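Long-range contact in putative oxidoreductase (Gluconobacter oxydans, PDB 3WJ7), which probably works as a dinucleotide-dependent reductase of the short-chain dehydrogenase/reductase (SDR) family, built on a Rossmann-type fold: residues V127-E141 and S302-K314. Residues are numbered along the deposited sequence; the frame is centred on the assembly and turned at random.
Sequences VAALGLRSDGVPADE and SKKLMFFSSDKAK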
loop_
_atom_site.group_PDB
_atom_site.type_symbol
_atom_site.label_atom_id
_atom_site.label_comp_id
_atom_site.label_asym_id
_atom_site.label_seq_id
_atom_site.Cartn_x
_atom_site.Cartn_y
_atom_site.Cartn_z
ATOM N N VAL A 127 -17.923 -7.650 13.131
ATOM C CA VAL A 127 -18.905 -7.620 12.042
ATOM C C VAL A 127 -18.269 -7.163 10.715
ATOM O O VAL A 127 -18.846 -7.421 9.641
ATOM C CB VAL A 127 -20.155 -6.780 12.350
ATOM C CG1 VAL A 127 -20.926 -7.406 13.491
ATOM C CG2 VAL A 127 -19.803 -5.310 12.617
ATOM N N ALA A 128 -17.090 -6.511 10.769
ATOM C CA ALA A 128 -16.450 -6.064 9.521
ATOM C C ALA A 128 -16.025 -7.244 8.640
ATOM O O ALA A 128 -15.919 -7.119 7.447
ATOM C CB ALA A 128 -15.304 -5.129 9.807
ATOM N N ALA A 129 -15.797 -8.393 9.243
ATOM C CA ALA A 129 -15.562 -9.631 8.506
ATOM C C ALA A 129 -16.803 -10.262 7.885
ATOM O O ALA A 129 -16.679 -11.279 7.173
ATOM C CB ALA A 129 -14.876 -10.649 9.412
ATOM N N LEU A 130 -17.995 -9.717 8.152
ATOM C CA LEU A 130 -19.223 -10.434 7.774
ATOM C C LEU A 130 -19.890 -9.851 6.525
ATOM O O LEU A 130 -19.437 -8.834 6.009
ATOM C CB LEU A 130 -20.219 -10.450 8.915
ATOM C CG LEU A 130 -19.795 -11.090 10.235
ATOM C CD1 LEU A 130 -21.006 -11.236 11.114
ATOM C CD2 LEU A 130 -19.152 -12.425 10.079
ATOM N N GLY A 131 -20.952 -10.505 6.034
ATOM C CA GLY A 131 -21.640 -10.072 4.806
ATOM C C GLY A 131 -22.708 -9.034 5.093
ATOM O O GLY A 131 -23.095 -8.869 6.237
ATOM N N LEU A 132 -23.163 -8.325 4.061
ATOM C CA LEU A 132 -24.272 -7.382 4.190
ATOM C C LEU A 132 -25.439 -7.659 3.262
ATOM O O LEU A 132 -25.277 -8.170 2.150
ATOM C CB LEU A 132 -23.812 -5.952 3.938
ATOM C CG LEU A 132 -22.767 -5.454 4.918
ATOM C CD1 LEU A 132 -22.096 -4.188 4.391
ATOM C CD2 LEU A 132 -23.388 -5.246 6.291
ATOM N N ARG A 133 -26.610 -7.258 3.727
ATOM C CA ARG A 133 -27.818 -7.268 2.939
ATOM C C ARG A 133 -28.044 -5.918 2.235
ATOM O O ARG A 133 -27.508 -4.877 2.654
ATOM C CB ARG A 133 -28.972 -7.578 3.866
ATOM C CG ARG A 133 -29.162 -9.062 4.115
ATOM C CD ARG A 133 -30.165 -9.244 5.233
ATOM N NE ARG A 133 -30.973 -10.453 5.080
ATOM C CZ ARG A 133 -32.068 -10.527 4.333
ATOM N NH1 ARG A 133 -32.486 -9.476 3.641
ATOM N NH2 ARG A 133 -32.726 -11.667 4.263
ATOM N N SER A 134 -28.832 -5.927 1.160
ATOM C CA SER A 134 -29.066 -4.694 0.407
ATOM C C SER A 134 -30.404 -4.069 0.731
ATOM O O SER A 134 -30.553 -2.856 0.703
ATOM C CB SER A 134 -28.956 -4.968 -1.077
ATOM O OG SER A 134 -27.721 -5.609 -1.319
ATOM N N ASP A 135 -31.373 -4.915 1.046
ATOM C CA ASP A 135 -32.728 -4.503 1.382
ATOM C C ASP A 135 -32.835 -3.904 2.803
ATOM O O ASP A 135 -33.942 -3.687 3.305
ATOM C CB ASP A 135 -33.621 -5.742 1.304
ATOM C CG ASP A 135 -33.165 -6.832 2.270
ATOM O OD1 ASP A 135 -31.979 -6.834 2.645
ATOM O OD2 ASP A 135 -33.981 -7.671 2.687
ATOM N N GLY A 136 -31.705 -3.698 3.474
ATOM C CA GLY A 136 -31.712 -3.051 4.778
ATOM C C GLY A 136 -32.288 -3.865 5.924
ATOM O O GLY A 136 -32.553 -3.308 6.995
ATOM N N VAL A 137 -32.509 -5.169 5.696
ATOM C CA VAL A 137 -32.834 -6.129 6.762
ATOM C C VAL A 137 -31.513 -6.573 7.419
ATOM O O VAL A 137 -30.537 -6.886 6.728
ATOM C CB VAL A 137 -33.655 -7.321 6.208
ATOM C CG1 VAL A 137 -33.709 -8.511 7.178
ATOM C CG2 VAL A 137 -35.057 -6.850 5.830
ATOM N N PRO A 138 -31.462 -6.576 8.761
ATOM C CA PRO A 138 -30.193 -6.809 9.476
ATOM C C PRO A 138 -29.480 -8.118 9.089
ATOM O O PRO A 138 -30.123 -9.169 8.966
ATOM C CB PRO A 138 -30.637 -6.842 10.942
ATOM C CG PRO A 138 -31.847 -5.945 10.968
ATOM C CD PRO A 138 -32.573 -6.288 9.697
ATOM N N ALA A 139 -28.159 -8.063 8.912
ATOM C CA ALA A 139 -27.429 -9.214 8.404
ATOM C C ALA A 139 -27.157 -10.159 9.566
ATOM O O ALA A 139 -27.377 -9.798 10.737
ATOM C CB ALA A 139 -26.138 -8.778 7.703
ATOM N N ASP A 140 -26.699 -11.374 9.260
ATOM C CA ASP A 140 -26.360 -12.337 10.325
ATOM C C ASP A 140 -25.135 -13.224 9.956
ATOM O O ASP A 140 -24.503 -13.034 8.939
ATOM C CB ASP A 140 -27.608 -13.191 10.669
ATOM C CG ASP A 140 -27.933 -14.231 9.571
ATOM O OD1 ASP A 140 -27.362 -14.202 8.460
ATOM O OD2 ASP A 140 -28.750 -15.116 9.806
ATOM N N GLU A 141 -24.828 -14.214 10.773
ATOM C CA GLU A 141 -23.686 -15.116 10.544
ATOM C C GLU A 141 -23.754 -15.925 9.227
ATOM O O GLU A 141 -22.747 -16.455 8.795
ATOM C CB GLU A 141 -23.535 -16.075 11.733
ATOM C CG GLU A 141 -23.372 -15.423 13.115
ATOM C CD GLU A 141 -24.656 -14.867 13.759
ATOM O OE1 GLU A 141 -25.685 -14.641 13.049
ATOM O OE2 GLU A 141 -24.603 -14.614 15.000
ATOM N N SER A 302 -20.485 0.659 0.211
ATOM C CA SER A 302 -20.444 1.399 1.463
ATOM C C SER A 302 -21.775 2.066 1.787
ATOM O O SER A 302 -22.014 2.457 2.921
ATOM C CB SER A 302 -19.323 2.423 1.403
ATOM O OG SER A 302 -19.418 3.165 0.205
ATOM N N LYS A 303 -22.623 2.205 0.774
ATOM C CA LYS A 303 -24.006 2.657 0.912
ATOM C C LYS A 303 -24.816 1.731 1.807
ATOM O O LYS A 303 -25.792 2.172 2.406
ATOM C CB LYS A 303 -24.732 2.659 -0.459
ATOM C CG LYS A 303 -25.029 4.019 -1.092
ATOM C CD LYS A 303 -25.731 3.831 -2.450
ATOM C CE LYS A 303 -25.911 5.141 -3.230
ATOM N NZ LYS A 303 -27.157 5.903 -2.879
ATOM N N LYS A 304 -24.467 0.452 1.837
ATOM C CA LYS A 304 -25.298 -0.544 2.534
ATOM C C LYS A 304 -25.248 -0.263 4.011
ATOM O O LYS A 304 -24.225 0.170 4.521
ATOM C CB LYS A 304 -24.833 -1.982 2.259
ATOM C CG LYS A 304 -24.839 -2.431 0.787
ATOM C CD LYS A 304 -24.405 -3.879 0.722
ATOM C CE LYS A 304 -23.499 -4.167 -0.454
ATOM N NZ LYS A 304 -24.238 -4.894 -1.523
ATOM N N LEU A 305 -26.371 -0.440 4.694
ATOM C CA LEU A 305 -26.394 -0.210 6.123
ATOM C C LEU A 305 -25.666 -1.361 6.840
ATOM O O LEU A 305 -25.807 -2.523 6.472
ATOM C CB LEU A 305 -27.825 -0.074 6.631
ATOM C CG LEU A 305 -28.786 0.872 5.895
ATOM C CD1 LEU A 305 -30.153 0.906 6.570
ATOM C CD2 LEU A 305 -28.214 2.273 5.735
ATOM N N MET A 306 -24.884 -1.024 7.858
ATOM C CA MET A 306 -24.188 -2.018 8.644
ATOM C C MET A 306 -25.067 -2.474 9.810
ATOM O O MET A 306 -24.826 -2.158 10.984
ATOM C CB MET A 306 -22.849 -1.462 9.118
ATOM C CG MET A 306 -21.858 -1.261 7.989
ATOM S SD MET A 306 -20.192 -1.354 8.665
ATOM C CE MET A 306 -19.845 -3.133 8.969
ATOM N N PHE A 307 -26.097 -3.224 9.468
ATOM C CA PHE A 307 -27.126 -3.607 10.424
ATOM C C PHE A 307 -27.018 -5.107 10.639
ATOM O O PHE A 307 -26.873 -5.877 9.676
ATOM C CB PHE A 307 -28.475 -3.188 9.873
ATOM C CG PHE A 307 -28.886 -1.769 10.236
ATOM C CD1 PHE A 307 -27.975 -0.855 10.797
ATOM C CD2 PHE A 307 -30.195 -1.338 9.984
ATOM C CE1 PHE A 307 -28.365 0.440 11.126
ATOM C CE2 PHE A 307 -30.591 -0.035 10.309
ATOM C CZ PHE A 307 -29.673 0.852 10.878
ATOM N N PHE A 308 -26.996 -5.528 11.894
ATOM C CA PHE A 308 -26.727 -6.938 12.193
ATOM C C PHE A 308 -27.653 -7.397 13.260
ATOM O O PHE A 308 -28.036 -6.597 14.104
ATOM C CB PHE A 308 -25.273 -7.144 12.663
ATOM C CG PHE A 308 -24.267 -6.845 11.610
ATOM C CD1 PHE A 308 -23.883 -7.828 10.708
ATOM C CD2 PHE A 308 -23.761 -5.567 11.475
ATOM C CE1 PHE A 308 -22.983 -7.530 9.688
ATOM C CE2 PHE A 308 -22.845 -5.262 10.462
ATOM C CZ PHE A 308 -22.471 -6.252 9.565
ATOM N N SER A 309 -27.997 -8.682 13.237
ATOM C CA SER A 309 -28.841 -9.295 14.272
ATOM C C SER A 309 -27.958 -10.017 15.239
ATOM O O SER A 309 -26.982 -10.651 14.809
ATOM C CB SER A 309 -29.752 -10.345 13.639
ATOM O OG SER A 309 -30.595 -10.957 14.612
ATOM N N SER A 310 -28.306 -9.976 16.525
ATOM C CA SER A 310 -27.601 -10.755 17.543
ATOM C C SER A 310 -28.440 -11.932 18.037
ATOM O O SER A 310 -28.313 -12.385 19.196
ATOM C CB SER A 310 -27.220 -9.863 18.720
ATOM O OG SER A 310 -26.498 -8.740 18.273
ATOM N N ASP A 311 -29.322 -12.422 17.171
ATOM C CA ASP A 311 -30.266 -13.426 17.630
ATOM C C ASP A 311 -29.608 -14.783 17.933
ATOM O O ASP A 311 -29.951 -15.427 18.927
ATOM C CB ASP A 311 -31.478 -13.511 16.701
ATOM C CG ASP A 311 -32.463 -12.349 16.918
ATOM O OD1 ASP A 311 -32.375 -11.660 17.964
ATOM O OD2 ASP A 311 -33.323 -12.116 16.043
ATOM N N LYS A 312 -28.622 -15.173 17.129
ATOM C CA LYS A 312 -27.875 -16.384 17.377
ATOM C C LYS A 312 -27.219 -16.360 18.753
ATOM O O LYS A 312 -27.377 -17.279 19.516
ATOM C CB LYS A 312 -26.876 -16.653 16.270
ATOM C CG LYS A 312 -26.022 -17.851 16.582
ATOM C CD LYS A 312 -25.332 -18.328 15.337
ATOM C CE LYS A 312 -24.405 -19.459 15.713
ATOM N NZ LYS A 312 -23.646 -19.890 14.530
ATOM N N ALA A 313 -26.544 -15.301 19.134
ATOM C CA ALA A 313 -25.986 -15.315 20.478
ATOM C C ALA A 313 -27.077 -15.146 21.550
ATOM O O ALA A 313 -26.868 -15.471 22.730
ATOM C CB ALA A 313 -24.892 -14.264 20.640
ATOM N N LYS A 314 -28.234 -14.623 21.161
ATOM C CA LYS A 314 -29.294 -14.425 22.171
ATOM C C LYS A 314 -29.875 -15.762 22.616
ATOM O O LYS A 314 -29.957 -16.015 23.803
ATOM C CB LYS A 314 -30.389 -13.460 21.718
ATOM C CG LYS A 314 -30.117 -12.056 22.186
ATOM C CD LYS A 314 -30.952 -11.031 21.445
ATOM C CE LYS A 314 -30.252 -9.671 21.498
ATOM N NZ LYS A 314 -31.200 -8.585 21.121
HETATM O O HOH W 1 -28.612 -2.299 3.713
#
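In this SDR Rossmann-type fold, the loop that follows parallel strand 120-124 receives F308 from the extended run between helices 296-302 and 311-317. A single beta bridge joins A139 to F308. Its two backbone bonds are A139 N to F307 O, 2.6 Å, and S309 N to A139 O, 2.8 Å. With CG anti to its own carbonyl carbon (chi1 -65°), the phenyl group of F308 turns into the bend of the loop. V127 lies over one ring face, its CB 3.7 Å from the ring centroid in a CH-pi contact; a beta-branched residue suits this place because CG1 also stands over the face while CG2 sits past the rim beside CE2, toward M306 CE. L132 CD2 meets F308 CZ at 3.5 Å, and the short methyl of A139 packs against CD1 beside the bridge. Shortening F308 to an alanine is likely to leave V127 and L132 without their shared partner and open a gap inside the loop. Farther along, the E141 carboxylate lies against the methylenes of K312 (OE2 to CB 3.3 Å) without a salt bridge between them: OE2 accepts from I241 N, while K312 NZ pairs with E238. At the other end, a water donates to R133 O and accepts from L305 N. The backbone bridge and the apolar packing round F308 thus hold the middle, whereas the charged ends of E141 and K312 tie both segments to strand 239-248 and its approach.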